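Local coordinates for prophenoloxidase b (Marsupenaeus japonicus, PDB 3WKY), which is a type 3 copper protein of the hemolymph, the precursor of a phenoloxidase that probably hydroxylates monophenols and oxidises o-diphenols, at residues Y312-N317 / S347-V352. Residues are numbered along the deposited sequence; the frame is centred on the assembly and turned at random.
Sequences YLIHEN and SVNPDV. With NAG (2-acetamido-2-deoxy-beta-D-glucopyranose), chain G.
Asn349 reaches across to the end of strand 312-314 and gives its ND2 hydrogen to Ile314 O, 2.9 Å away and nearly straight at 163°. The carbonyl oxygen lies in the amide plane of Asn349, whereas ND2 stands well above the plane of the Ile314 carbonyl. CG of Asn349 is anti to its backbone N (chi1 -158°), and ND2 ends beside Ile314 O. A second bond runs the other way, from Glu316 N to Val348 O at 3.0 Å. Val348 O also sits over the centre of the His315 ring, 3.7 Å above its plane, and NAG O5 lies over the centre of the opposite face, so the imidazole is sandwiched between a peptide carbonyl and the N-linked sugar on Asn317. Within the turn, His315 ND1 accepts from Asn317 N in the ring plane (3.0 Å), which fixes the ring's rotation. An alanine in place of His315 would probably leave Asn317 N without this acceptor and open a gap between Val348 and the glycan. Apolar contact is made by Val348 CG2 on Leu313 CD1 and CB, both at 3.9 Å, with the two side chains crossing at about a right angle, and by Ile314 CG2 against Val352 CG1. Glu316 CB packs against Asn349 OD1, and a water donates to both Glu316 OE1 and Asn349 OD1 while accepting from Asp351 N. Behind Asn349, the N-cap residue of helix 350-353, Ser347 OG accepts from Asn349 N in an ST turn. On the strand side, Leu313 pairs with Val321 of strand 320-322, and Ser319 OG bonds to OD1 of the glycosylated Asn317. Two hydrogen bonds, one from a side-chain amide and one between backbone groups, thus tie the hairpin to the start of helix 350-353, within the copper-containing domain, and the His315 ring lies between Val348 O and the sugar carried by Asn317.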
# COMPACT_ATOMS: atom_id res chain seq x y z
N TYR A 312 -38.34 -2.68 6.55
CA TYR A 312 -38.76 -2.72 7.94
C TYR A 312 -37.58 -2.72 8.90
O TYR A 312 -36.49 -3.19 8.61
CB TYR A 312 -39.70 -3.89 8.23
CG TYR A 312 -39.15 -5.26 7.90
CD1 TYR A 312 -38.32 -5.93 8.78
CD2 TYR A 312 -39.48 -5.90 6.70
CE1 TYR A 312 -37.82 -7.18 8.49
CE2 TYR A 312 -38.98 -7.16 6.40
CZ TYR A 312 -38.15 -7.79 7.30
OH TYR A 312 -37.64 -9.05 7.02
N LEU A 313 -37.83 -2.12 10.06
CA LEU A 313 -36.82 -2.13 11.12
C LEU A 313 -37.23 -3.15 12.16
O LEU A 313 -38.41 -3.49 12.29
CB LEU A 313 -36.70 -0.75 11.78
CG LEU A 313 -36.29 0.39 10.85
CD1 LEU A 313 -36.14 1.71 11.63
CD2 LEU A 313 -35.00 0.05 10.10
N ILE A 314 -36.25 -3.66 12.91
CA ILE A 314 -36.58 -4.56 14.00
C ILE A 314 -36.58 -3.80 15.31
O ILE A 314 -35.61 -3.14 15.68
CB ILE A 314 -35.66 -5.81 14.04
CG1 ILE A 314 -36.06 -6.71 15.22
CG2 ILE A 314 -34.18 -5.42 14.10
CD1 ILE A 314 -35.44 -8.09 15.18
N HIS A 315 -37.71 -3.88 16.02
CA HIS A 315 -37.84 -3.18 17.29
C HIS A 315 -37.03 -3.93 18.34
O HIS A 315 -36.84 -5.14 18.24
CB HIS A 315 -39.31 -3.10 17.71
CG HIS A 315 -39.59 -2.02 18.71
ND1 HIS A 315 -39.23 -2.13 20.03
CD2 HIS A 315 -40.18 -0.81 18.57
CE1 HIS A 315 -39.59 -1.02 20.67
NE2 HIS A 315 -40.17 -0.21 19.81
N GLU A 316 -36.54 -3.21 19.34
CA GLU A 316 -35.80 -3.88 20.40
C GLU A 316 -36.69 -4.87 21.13
O GLU A 316 -36.20 -5.83 21.73
CB GLU A 316 -35.12 -2.90 21.35
CG GLU A 316 -36.04 -1.93 22.05
CD GLU A 316 -35.28 -0.97 22.95
OE1 GLU A 316 -34.07 -1.22 23.19
OE2 GLU A 316 -35.88 0.02 23.41
N ASN A 317 -38.01 -4.68 21.04
CA ASN A 317 -38.94 -5.64 21.63
C ASN A 317 -39.21 -6.88 20.77
O ASN A 317 -40.03 -7.72 21.14
CB ASN A 317 -40.23 -4.96 22.14
CG ASN A 317 -41.21 -4.57 21.02
OD1 ASN A 317 -41.05 -4.92 19.85
ND2 ASN A 317 -42.28 -3.86 21.41
N SER A 347 -34.76 6.11 18.82
CA SER A 347 -34.56 4.96 17.95
C SER A 347 -35.42 3.77 18.38
O SER A 347 -35.57 3.51 19.58
CB SER A 347 -33.09 4.53 17.99
OG SER A 347 -32.90 3.32 17.29
N VAL A 348 -35.95 3.03 17.41
CA VAL A 348 -36.64 1.78 17.73
C VAL A 348 -35.71 0.71 18.30
O VAL A 348 -36.18 -0.23 18.94
CB VAL A 348 -37.43 1.19 16.53
CG1 VAL A 348 -38.53 2.16 16.09
CG2 VAL A 348 -36.50 0.84 15.37
N ASN A 349 -34.40 0.85 18.11
CA ASN A 349 -33.50 -0.21 18.56
C ASN A 349 -32.05 0.26 18.64
O ASN A 349 -31.24 -0.04 17.75
CB ASN A 349 -33.62 -1.41 17.61
CG ASN A 349 -33.16 -2.71 18.24
OD1 ASN A 349 -32.36 -2.73 19.17
ND2 ASN A 349 -33.66 -3.82 17.71
N PRO A 350 -31.71 1.00 19.70
CA PRO A 350 -30.35 1.53 19.89
C PRO A 350 -29.27 0.46 19.78
O PRO A 350 -28.21 0.73 19.21
CB PRO A 350 -30.40 2.09 21.31
CG PRO A 350 -31.82 2.54 21.47
CD PRO A 350 -32.64 1.51 20.73
N ASP A 351 -29.52 -0.74 20.32
CA ASP A 351 -28.47 -1.77 20.35
C ASP A 351 -28.15 -2.29 18.96
O ASP A 351 -27.04 -2.77 18.71
CB ASP A 351 -28.87 -2.95 21.25
CG ASP A 351 -28.80 -2.62 22.73
OD1 ASP A 351 -28.39 -1.50 23.09
OD2 ASP A 351 -29.15 -3.51 23.53
N VAL A 352 -29.12 -2.20 18.06
CA VAL A 352 -28.95 -2.72 16.70
C VAL A 352 -28.55 -1.63 15.69
O VAL A 352 -27.64 -1.86 14.87
CB VAL A 352 -30.22 -3.49 16.26
CG1 VAL A 352 -30.24 -3.71 14.74
CG2 VAL A 352 -30.28 -4.82 17.01
C1 NAG G . -43.11 -3.45 20.31
C2 NAG G . -44.32 -4.35 20.56
C3 NAG G . -45.45 -4.04 19.59
C4 NAG G . -45.78 -2.55 19.62
C5 NAG G . -44.51 -1.69 19.49
C6 NAG G . -44.83 -0.21 19.71
C7 NAG G . -44.34 -6.60 21.44
C8 NAG G . -44.50 -8.04 21.07
N2 NAG G . -43.97 -5.76 20.48
O3 NAG G . -46.58 -4.78 19.96
O4 NAG G . -46.67 -2.25 18.57
O5 NAG G . -43.51 -2.10 20.42
O6 NAG G . -45.41 0.33 18.54
O7 NAG G . -44.55 -6.23 22.60
O HOH W 1 -31.75 -1.57 21.90